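Local coordinates for kelch-like protein 7 (PDB 3II7) that serves as the substrate-specific adapter of a CUL3-RBX1 E3 ubiquitin ligase and is represented here by its kelch-repeat domain, at residues D12-L17 and C26-P31; A49-W54 and L290-D295; W54-Y59 and N76-S81. One frame throughout, in Å; residues are numbered along the deposited sequence.

Contact 1 (D12-L17 and C26-P31); sequences DYRIAL and CRYFNP. With EDO (1,2-ethanediol), chain B; EDO (1,2-ethanediol), chain E.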
loop_
_atom_site.group_PDB
_atom_site.type_symbol
_atom_site.label_atom_id
_atom_site.label_comp_id
_atom_site.label_asym_id
_atom_site.label_seq_id
_atom_site.Cartn_x
_atom_site.Cartn_y
_atom_site.Cartn_z
ATOM N N ASP A 12 -5.766 3.701 -19.250
ATOM C CA ASP A 12 -4.396 4.105 -19.486
ATOM C C ASP A 12 -3.667 4.165 -18.148
ATOM O O ASP A 12 -3.605 5.228 -17.516
ATOM C CB ASP A 12 -4.361 5.475 -20.170
ATOM C CG ASP A 12 -3.027 5.774 -20.837
ATOM O OD1 ASP A 12 -2.074 4.982 -20.663
ATOM O OD2 ASP A 12 -2.930 6.801 -21.539
ATOM N N TYR A 13 -3.107 3.028 -17.743
ATOM C CA TYR A 13 -2.592 2.865 -16.388
ATOM C C TYR A 13 -1.164 3.368 -16.235
ATOM O O TYR A 13 -0.332 3.268 -17.147
ATOM C CB TYR A 13 -2.640 1.400 -15.953
ATOM C CG TYR A 13 -4.020 0.821 -15.895
ATOM C CD1 TYR A 13 -4.426 -0.171 -16.784
ATOM C CD2 TYR A 13 -4.943 1.285 -14.954
ATOM C CE1 TYR A 13 -5.719 -0.698 -16.723
ATOM C CE2 TYR A 13 -6.222 0.768 -14.887
ATOM C CZ TYR A 13 -6.605 -0.219 -15.767
ATOM O OH TYR A 13 -7.885 -0.718 -15.691
ATOM N N ARG A 14 -0.902 3.915 -15.065
ATOM C CA ARG A 14 0.445 4.292 -14.624
ATOM C C ARG A 14 0.540 3.875 -13.193
ATOM O O ARG A 14 -0.494 3.734 -12.505
ATOM C CB ARG A 14 0.674 5.803 -14.676
ATOM C CG ARG A 14 0.621 6.459 -16.047
ATOM C CD ARG A 14 1.808 6.125 -16.926
ATOM N NE ARG A 14 1.789 6.965 -18.129
ATOM C CZ ARG A 14 0.946 6.807 -19.158
ATOM N NH1 ARG A 14 0.037 5.832 -19.167
ATOM N NH2 ARG A 14 1.008 7.637 -20.187
ATOM N N ILE A 15 1.770 3.687 -12.727
ATOM C CA ILE A 15 2.050 3.514 -11.313
ATOM C C ILE A 15 2.684 4.818 -10.823
ATOM O O ILE A 15 3.717 5.251 -11.349
ATOM C CB ILE A 15 2.954 2.311 -11.057
ATOM C CG1 ILE A 15 2.323 1.043 -11.646
ATOM C CG2 ILE A 15 3.198 2.176 -9.524
ATOM C CD1 ILE A 15 3.188 -0.216 -11.631
ATOM N N ALA A 16 2.033 5.467 -9.874
ATOM C CA ALA A 16 2.463 6.785 -9.384
ATOM C C ALA A 16 3.186 6.624 -8.069
ATOM O O ALA A 16 2.713 5.935 -7.165
ATOM C CB ALA A 16 1.282 7.683 -9.211
ATOM N N LEU A 17 4.346 7.270 -7.973
ATOM C CA LEU A 17 5.177 7.226 -6.763
ATOM C C LEU A 17 5.319 8.639 -6.228
ATOM O O LEU A 17 5.627 9.566 -6.994
ATOM C CB LEU A 17 6.537 6.627 -7.069
ATOM C CG LEU A 17 6.553 5.099 -7.297
ATOM C CD1 LEU A 17 5.881 4.724 -8.584
ATOM C CD2 LEU A 17 7.985 4.578 -7.270
ATOM N N CYS A 26 8.552 12.863 -7.166
ATOM C CA CYS A 26 7.248 12.237 -7.500
ATOM C C CYS A 26 7.241 11.951 -8.991
ATOM O O CYS A 26 7.605 12.820 -9.776
ATOM C CB CYS A 26 6.065 13.129 -7.140
ATOM S SG CYS A 26 5.908 13.573 -5.432
ATOM N N ARG A 27 6.904 10.711 -9.367
ATOM C CA ARG A 27 6.996 10.281 -10.759
ATOM C C ARG A 27 5.975 9.201 -11.091
ATOM O O ARG A 27 5.552 8.429 -10.205
ATOM C CB ARG A 27 8.406 9.738 -11.067
ATOM C CG ARG A 27 9.581 10.640 -10.696
ATOM C CD ARG A 27 10.884 10.152 -11.320
ATOM N NE ARG A 27 11.191 10.842 -12.571
ATOM C CZ ARG A 27 12.221 10.568 -13.374
ATOM N NH1 ARG A 27 13.069 9.581 -13.071
ATOM N NH2 ARG A 27 12.404 11.285 -14.492
ATOM N N TYR A 28 5.580 9.158 -12.371
ATOM C CA TYR A 28 4.841 8.036 -12.906
ATOM C C TYR A 28 5.820 7.075 -13.513
ATOM O O TYR A 28 6.733 7.489 -14.260
ATOM C CB TYR A 28 3.930 8.462 -14.053
ATOM C CG TYR A 28 2.705 9.241 -13.716
ATOM C CD1 TYR A 28 1.709 8.704 -12.922
ATOM C CD2 TYR A 28 2.510 10.511 -14.233
ATOM C CE1 TYR A 28 0.577 9.406 -12.642
ATOM C CE2 TYR A 28 1.360 11.212 -13.963
ATOM C CZ TYR A 28 0.407 10.654 -13.158
ATOM O OH TYR A 28 -0.764 11.328 -12.865
ATOM N N PHE A 29 5.612 5.801 -13.241
ATOM C CA PHE A 29 6.168 4.713 -14.021
ATOM C C PHE A 29 5.114 4.203 -15.018
ATOM O O PHE A 29 3.981 3.865 -14.631
ATOM C CB PHE A 29 6.578 3.565 -13.109
ATOM C CG PHE A 29 7.039 2.333 -13.839
ATOM C CD1 PHE A 29 8.284 2.302 -14.451
ATOM C CD2 PHE A 29 6.230 1.183 -13.900
ATOM C CE1 PHE A 29 8.724 1.164 -15.101
ATOM C CE2 PHE A 29 6.667 0.060 -14.574
ATOM C CZ PHE A 29 7.922 0.060 -15.171
ATOM N N ASN A 30 5.501 4.077 -16.281
ATOM C CA ASN A 30 4.589 3.558 -17.306
ATOM C C ASN A 30 5.010 2.141 -17.706
ATOM O O ASN A 30 6.051 1.963 -18.345
ATOM C CB ASN A 30 4.600 4.462 -18.502
ATOM C CG ASN A 30 3.565 4.047 -19.576
ATOM O OD1 ASN A 30 3.010 2.952 -19.545
ATOM N ND2 ASN A 30 3.296 4.951 -20.500
ATOM N N PRO A 31 4.230 1.116 -17.278
ATOM C CA PRO A 31 4.621 -0.263 -17.570
ATOM C C PRO A 31 4.705 -0.587 -19.068
ATOM O O PRO A 31 5.380 -1.526 -19.439
ATOM C CB PRO A 31 3.497 -1.093 -16.955
ATOM C CG PRO A 31 2.729 -0.204 -16.120
ATOM C CD PRO A 31 2.970 1.192 -16.527
HETATM C C1 EDO B . 8.164 16.233 -7.218
HETATM O O1 EDO B . 8.545 15.621 -8.475
HETATM C C2 EDO B . 8.724 17.643 -7.094
HETATM O O2 EDO B . 7.917 18.628 -7.749
HETATM C C1 EDO E . 13.596 6.355 -11.152
HETATM O O1 EDO E . 13.246 7.732 -10.866
HETATM C C2 EDO E . 15.097 6.175 -11.064
HETATM O O2 EDO E . 15.725 7.145 -11.925
HETATM O O HOH W 1 0.313 2.296 -19.511
#

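Contact 2 (A49-W54 and L290-D295); sequences AACVFW and LICVVD. With EDO (1,2-ethanediol), chain H.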
loop_
_atom_site.group_PDB
_atom_site.type_symbol
_atom_site.label_atom_id
_atom_site.label_comp_id
_atom_site.label_asym_id
_atom_site.label_seq_id
_atom_site.Cartn_x
_atom_site.Cartn_y
_atom_site.Cartn_z
ATOM N N ALA A 49 2.896 7.857 5.861
ATOM C CA ALA A 49 1.511 8.124 5.383
ATOM C C ALA A 49 1.011 6.980 4.494
ATOM O O ALA A 49 1.629 5.895 4.423
ATOM C CB ALA A 49 1.465 9.472 4.633
ATOM N N ALA A 50 -0.140 7.201 3.868
ATOM C CA ALA A 50 -0.745 6.251 2.940
ATOM C C ALA A 50 -1.332 6.994 1.768
ATOM O O ALA A 50 -1.602 8.186 1.860
ATOM C CB ALA A 50 -1.837 5.431 3.632
ATOM N N CYS A 51 -1.520 6.285 0.651
ATOM C CA CYS A 51 -2.167 6.903 -0.503
ATOM C C CYS A 51 -3.175 5.958 -1.123
ATOM O O CYS A 51 -3.146 4.754 -0.853
ATOM C CB CYS A 51 -1.161 7.372 -1.525
ATOM S SG CYS A 51 -0.526 6.106 -2.561
ATOM N N VAL A 52 -4.105 6.504 -1.890
ATOM C CA VAL A 52 -5.121 5.697 -2.527
ATOM C C VAL A 52 -5.637 6.460 -3.739
ATOM O O VAL A 52 -5.691 7.682 -3.721
ATOM C CB VAL A 52 -6.287 5.354 -1.511
ATOM C CG1 VAL A 52 -6.696 6.616 -0.718
ATOM C CG2 VAL A 52 -7.488 4.736 -2.207
ATOM N N PHE A 53 -5.987 5.723 -4.786
ATOM C CA PHE A 53 -6.527 6.323 -5.990
ATOM C C PHE A 53 -8.004 6.021 -6.142
ATOM O O PHE A 53 -8.423 4.865 -5.976
ATOM C CB PHE A 53 -5.784 5.809 -7.203
ATOM C CG PHE A 53 -6.302 6.336 -8.482
ATOM C CD1 PHE A 53 -5.969 7.625 -8.900
ATOM C CD2 PHE A 53 -7.118 5.562 -9.296
ATOM C CE1 PHE A 53 -6.442 8.104 -10.126
ATOM C CE2 PHE A 53 -7.606 6.056 -10.503
ATOM C CZ PHE A 53 -7.267 7.303 -10.917
ATOM N N TRP A 54 -8.795 7.051 -6.465
ATOM C CA TRP A 54 -10.202 6.861 -6.844
ATOM C C TRP A 54 -10.638 7.956 -7.812
ATOM O O TRP A 54 -10.432 9.124 -7.534
ATOM C CB TRP A 54 -11.146 6.856 -5.635
ATOM C CG TRP A 54 -12.543 6.630 -6.047
ATOM C CD1 TRP A 54 -13.524 7.570 -6.165
ATOM C CD2 TRP A 54 -13.108 5.403 -6.515
ATOM N NE1 TRP A 54 -14.668 7.004 -6.651
ATOM C CE2 TRP A 54 -14.447 5.667 -6.865
ATOM C CE3 TRP A 54 -12.616 4.095 -6.649
ATOM C CZ2 TRP A 54 -15.302 4.676 -7.352
ATOM C CZ3 TRP A 54 -13.472 3.105 -7.123
ATOM C CH2 TRP A 54 -14.799 3.405 -7.468
ATOM N N LEU A 290 5.184 6.806 -1.296
ATOM C CA LEU A 290 3.841 6.294 -1.467
ATOM C C LEU A 290 3.687 5.811 -2.902
ATOM O O LEU A 290 4.299 6.368 -3.834
ATOM C CB LEU A 290 2.825 7.395 -1.127
ATOM C CG LEU A 290 2.983 7.970 0.270
ATOM C CD1 LEU A 290 2.028 9.148 0.421
ATOM C CD2 LEU A 290 2.702 6.872 1.286
ATOM N N ILE A 291 2.915 4.747 -3.075
ATOM C CA ILE A 291 2.725 4.144 -4.403
ATOM C C ILE A 291 1.260 3.741 -4.614
ATOM O O ILE A 291 0.587 3.244 -3.680
ATOM C CB ILE A 291 3.659 2.892 -4.553
ATOM C CG1 ILE A 291 3.569 2.327 -5.994
ATOM C CG2 ILE A 291 3.378 1.848 -3.455
ATOM C CD1 ILE A 291 4.662 1.256 -6.310
ATOM N N CYS A 292 0.748 3.975 -5.826
ATOM C CA CYS A 292 -0.580 3.516 -6.184
ATOM C C CYS A 292 -0.695 3.418 -7.695
ATOM O O CYS A 292 0.116 3.999 -8.434
ATOM C CB CYS A 292 -1.684 4.426 -5.609
ATOM S SG CYS A 292 -1.708 6.077 -6.258
ATOM N N VAL A 293 -1.675 2.657 -8.149
ATOM C CA VAL A 293 -1.974 2.564 -9.566
ATOM C C VAL A 293 -2.998 3.637 -9.908
ATOM O O VAL A 293 -4.026 3.781 -9.199
ATOM C CB VAL A 293 -2.519 1.184 -9.947
ATOM C CG1 VAL A 293 -2.924 1.139 -11.463
ATOM C CG2 VAL A 293 -1.508 0.133 -9.589
ATOM N N VAL A 294 -2.717 4.407 -10.955
ATOM C CA VAL A 294 -3.650 5.410 -11.449
ATOM C C VAL A 294 -4.143 5.041 -12.848
ATOM O O VAL A 294 -3.425 4.451 -13.629
ATOM C CB VAL A 294 -3.020 6.838 -11.489
ATOM C CG1 VAL A 294 -2.402 7.203 -10.171
ATOM C CG2 VAL A 294 -2.025 6.958 -12.562
ATOM N N ASP A 295 -5.380 5.400 -13.141
ATOM C CA ASP A 295 -5.873 5.511 -14.511
ATOM C C ASP A 295 -5.870 6.997 -14.975
ATOM O O ASP A 295 -6.499 7.856 -14.329
ATOM C CB ASP A 295 -7.278 4.980 -14.585
ATOM C CG ASP A 295 -7.688 4.640 -15.987
ATOM O OD1 ASP A 295 -6.997 5.070 -16.939
ATOM O OD2 ASP A 295 -8.701 3.933 -16.137
HETATM C C1 EDO H . 4.931 7.255 3.240
HETATM O O1 EDO H . 4.910 8.447 4.019
HETATM C C2 EDO H . 5.917 6.233 3.756
HETATM O O2 EDO H . 5.613 4.972 3.147
#

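Contact 3 (W54-Y59 and N76-S81); sequences WDNVVY and NVVKDS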
loop_
_atom_site.group_PDB
_atom_site.type_symbol
_atom_site.label_atom_id
_atom_site.label_comp_id
_atom_site.label_asym_id
_atom_site.label_seq_id
_atom_site.Cartn_x
_atom_site.Cartn_y
_atom_site.Cartn_z
ATOM N N TRP A 54 -8.795 7.051 -6.465
ATOM C CA TRP A 54 -10.202 6.861 -6.844
ATOM C C TRP A 54 -10.638 7.956 -7.812
ATOM O O TRP A 54 -10.432 9.124 -7.534
ATOM C CB TRP A 54 -11.146 6.856 -5.635
ATOM C CG TRP A 54 -12.543 6.630 -6.047
ATOM C CD1 TRP A 54 -13.524 7.570 -6.165
ATOM C CD2 TRP A 54 -13.108 5.403 -6.515
ATOM N NE1 TRP A 54 -14.668 7.004 -6.651
ATOM C CE2 TRP A 54 -14.447 5.667 -6.865
ATOM C CE3 TRP A 54 -12.616 4.095 -6.649
ATOM C CZ2 TRP A 54 -15.302 4.676 -7.352
ATOM C CZ3 TRP A 54 -13.472 3.105 -7.123
ATOM C CH2 TRP A 54 -14.799 3.405 -7.468
ATOM N N ASP A 55 -11.251 7.551 -8.933
ATOM C CA ASP A 55 -11.914 8.485 -9.874
ATOM C C ASP A 55 -11.084 9.749 -10.147
ATOM O O ASP A 55 -11.474 10.884 -9.842
ATOM C CB ASP A 55 -13.302 8.834 -9.350
ATOM C CG ASP A 55 -14.131 9.628 -10.334
ATOM O OD1 ASP A 55 -13.971 9.474 -11.568
ATOM O OD2 ASP A 55 -14.958 10.412 -9.847
ATOM N N ASN A 56 -9.924 9.505 -10.733
ATOM C CA ASN A 56 -8.984 10.535 -11.191
ATOM C C ASN A 56 -8.207 11.297 -10.112
ATOM O O ASN A 56 -7.461 12.235 -10.453
ATOM C CB ASN A 56 -9.669 11.524 -12.129
ATOM C CG ASN A 56 -10.161 10.866 -13.408
ATOM O OD1 ASN A 56 -9.539 9.917 -13.910
ATOM N ND2 ASN A 56 -11.242 11.387 -13.962
ATOM N N VAL A 57 -8.341 10.877 -8.854
ATOM C CA VAL A 57 -7.693 11.559 -7.730
ATOM C C VAL A 57 -6.843 10.603 -6.893
ATOM O O VAL A 57 -7.331 9.524 -6.465
ATOM C CB VAL A 57 -8.741 12.248 -6.827
ATOM C CG1 VAL A 57 -8.041 13.020 -5.669
ATOM C CG2 VAL A 57 -9.612 13.205 -7.647
ATOM N N VAL A 58 -5.583 11.016 -6.637
ATOM C CA VAL A 58 -4.716 10.369 -5.633
ATOM C C VAL A 58 -4.903 11.120 -4.332
ATOM O O VAL A 58 -4.715 12.345 -4.287
ATOM C CB VAL A 58 -3.243 10.404 -6.005
ATOM C CG1 VAL A 58 -2.395 9.782 -4.880
ATOM C CG2 VAL A 58 -2.954 9.671 -7.363
ATOM N N TYR A 59 -5.313 10.396 -3.284
ATOM C CA TYR A 59 -5.439 10.960 -1.933
ATOM C C TYR A 59 -4.241 10.541 -1.114
ATOM O O TYR A 59 -3.901 9.320 -1.048
ATOM C CB TYR A 59 -6.711 10.450 -1.254
ATOM C CG TYR A 59 -7.967 10.871 -1.966
ATOM C CD1 TYR A 59 -8.665 12.010 -1.575
ATOM C CD2 TYR A 59 -8.449 10.145 -3.024
ATOM C CE1 TYR A 59 -9.817 12.402 -2.231
ATOM C CE2 TYR A 59 -9.618 10.504 -3.684
ATOM C CZ TYR A 59 -10.299 11.641 -3.292
ATOM O OH TYR A 59 -11.431 12.015 -3.949
ATOM N N ASN A 76 -5.334 15.596 -8.611
ATOM C CA ASN A 76 -6.161 15.263 -9.733
ATOM C C ASN A 76 -5.241 14.940 -10.926
ATOM O O ASN A 76 -4.533 15.820 -11.447
ATOM C CB ASN A 76 -7.123 16.390 -10.068
ATOM C CG ASN A 76 -8.085 16.002 -11.172
ATOM O OD1 ASN A 76 -7.662 15.634 -12.258
ATOM N ND2 ASN A 76 -9.391 16.037 -10.876
ATOM N N VAL A 77 -5.222 13.688 -11.329
ATOM C CA VAL A 77 -4.265 13.218 -12.346
ATOM C C VAL A 77 -4.535 13.757 -13.752
ATOM O O VAL A 77 -3.603 13.897 -14.557
ATOM C CB VAL A 77 -4.208 11.674 -12.411
ATOM C CG1 VAL A 77 -3.814 11.086 -11.027
ATOM C CG2 VAL A 77 -5.512 11.097 -12.961
ATOM N N VAL A 78 -5.790 14.064 -14.043
ATOM C CA VAL A 78 -6.184 14.562 -15.357
ATOM C C VAL A 78 -5.889 16.064 -15.504
ATOM O O VAL A 78 -5.392 16.504 -16.542
ATOM C CB VAL A 78 -7.697 14.270 -15.593
ATOM C CG1 VAL A 78 -8.229 15.027 -16.794
ATOM C CG2 VAL A 78 -7.914 12.746 -15.754
ATOM N N LYS A 79 -6.181 16.827 -14.461
ATOM C CA LYS A 79 -5.907 18.261 -14.438
ATOM C C LYS A 79 -4.457 18.607 -14.006
ATOM O O LYS A 79 -4.021 19.755 -14.146
ATOM C CB LYS A 79 -6.914 18.959 -13.512
ATOM C CG LYS A 79 -8.392 18.726 -13.901
ATOM C CD LYS A 79 -9.327 19.344 -12.873
ATOM C CE LYS A 79 -10.786 18.953 -13.131
ATOM N NZ LYS A 79 -11.687 19.376 -12.019
ATOM N N ASP A 80 -3.715 17.626 -13.494
ATOM C CA ASP A 80 -2.360 17.863 -12.979
ATOM C C ASP A 80 -2.381 18.993 -11.960
ATOM O O ASP A 80 -1.604 19.970 -12.049
ATOM C CB ASP A 80 -1.401 18.170 -14.151
ATOM C CG ASP A 80 0.045 18.400 -13.710
ATOM O OD1 ASP A 80 0.523 17.734 -12.759
ATOM O OD2 ASP A 80 0.703 19.238 -14.348
ATOM N N SER A 81 -3.271 18.871 -10.982
ATOM C CA SER A 81 -3.436 19.923 -9.984
ATOM C C SER A 81 -3.703 19.316 -8.622
ATOM O O SER A 81 -4.197 18.189 -8.516
ATOM C CB SER A 81 -4.588 20.853 -10.365
ATOM O OG SER A 81 -5.805 20.165 -10.376
#

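Contact 1 (D12-L17 and C26-P31)
Arg14 and Asn30 stack plane on plane: ND2 of Asn30 stands over the centre of the guanidinium, 3.3 Å from Arg14 CZ, with the two flat groups only 16° apart. The bend at chi2 of Arg14 (-71°) places CD against Asn30 CB. On the far face of the hairpin from Ile15, Arg14 CB lies 3.5 Å from Tyr28 CD1, and Ala16 CB touches CD1 and CE1 of the same ring. Ile15 and Phe29 run side by side, Ile15 CD1 meeting the ring edge at Phe29 CD2 (4.0 Å).

Further bonds hold the guanidinium and the Asn30 amide. Arg14 NH1 donates to Asp12 OD1 at 2.7 Å in a salt bridge; OD1 lies in the guanidinium plane, while NH1 comes to it from above the carboxylate plane. A water joins Tyr13 O to Asn30 OD1, which also accepts from Lys32 N. Along the backbone, Ile15–Phe29 and Leu17–Arg27 are hydrogen-bonded antiparallel pairs, with Ala16–Tyr28 as the non-hydrogen-bonded pair between. Arg27 turns its guanidinium away to Asp38.

The hairpin forms the middle of a four-stranded propeller blade, with strand 290-295 beside 13-18 and strand 35-38 beside 26-30; Ile15 packs on strands 242-246 and 249-254 of the preceding blade.

Contact 2 (A49-W54 and L290-D295)
Adjoining blades of a six-bladed kelch propeller meet here through their innermost strands, Cys51 and Phe53 of 50-54 pressing on Leu290, Cys292 and Val294 of 290-295. The strands run nearly parallel, 14° apart with axes 6.4 Å from each other at the closest point, yet they belong to different sheets, and side-chain packing rather than backbone pairing joins them.

Phe53 carries one end of the contact. CG, anti to the backbone N (chi1 178°), heads toward strand 290-295, and one ring face meets Val294 CA, 3.9 Å from the centroid and 1° off the normal, a CH-pi contact. Val294 CG1 reaches the rim at Phe53 CD1 (3.8 Å), and Phe53 CB packs 3.3 Å from Val293 O.

Cysteines fill the middle. Cys51 SG rests against the opposing strand, 3.3 Å from Ile291 O and 3.7 Å from Cys292 CB, and also touches Leu290 CB. The two sulfurs, Cys51 SG and Cys292 SG, are 3.9 Å apart and form no disulfide. At the other end Leu290 CD2 lies 3.5 Å from Ala49 O, and a 1,2-ethanediol, probably from the crystallisation liquor, takes a straight bond from Ala49 N.

Behind each strand stands the rest of its blade. Strand 290-295 pairs with 13-18, and Asp295 OD1 accepts from Asp12 N; strand 50-54 pairs with 57-61, which sends Val58 against Phe53 and Val294, while Ala50 and Val52 turn to strand 96-100 of the following blade.

Contact 3 (W54-Y59 and N76-S81)
Asn56 and Val77 make the tight part of this contact. Val77 N donates to Asn56 O at 2.8 Å (161° at the hydrogen); the same oxygen receives a CA-H...O contact from Asn76 CA, and Val77 CG2 packs beside it at 3.4 Å. Just inward, Val58 CG2 meets Val77 CG1 at 4.0 Å, the two side chains crossing at about a right angle in a buried spot that Phe53 also touches.

The bond lies where two turns of one blade come together. Residues 54-57 form a type I' turn linking strands 50-54 and 57-61; beside it, the chain leaves strand 71-76 through an Asx motif and returns with a G1 bulge at Asp80 and Ser81. Val57 and Asn76 form a non-hydrogen-bonded antiparallel pair whose side chains approach only to 4.3 Å, Val57 CG2 to Asn76 ND2. Asn76 holds the second turn: its CG stands anti to the backbone N (chi1 -175°), and OD1 accepts from Lys79 N at 2.9 Å and, weakly, from Val78 N. An alanine here would probably leave the Lys79 N-H without this acceptor and the 77-79 turn less firmly set beside Asn56.

The outer side is looser. Val78, exposed to solvent, offers only CG2 to the Asn56 amide, 3.7 Å from OD1. Beyond the contact, Asp80 turns to Arg40 in a salt bridge and to the hydroxyl of Tyr75.

How the contacts relate
Contacts 1 and 3 each lie within one of two adjoining blades, and contact 2 is the seam between those blades, its centre 10 Å from either. Contact 1 passes into contact 2 through sheet pairing, Arg14 O lying 2.8 Å from Val294 N; this union of the first and last strands of the domain closes the propeller ring. Contact 3 joins it in the same way, with Val52 O 2.8 Å from Tyr59 N. Contacts 1 and 3, 13 Å apart, meet directly where Tyr28 OH packs 3.5 Å from Val77 CB. The centre of contact 2 lies about 8 Å from that of the chain, those of contacts 1 and 3 about 15 and 18 Å.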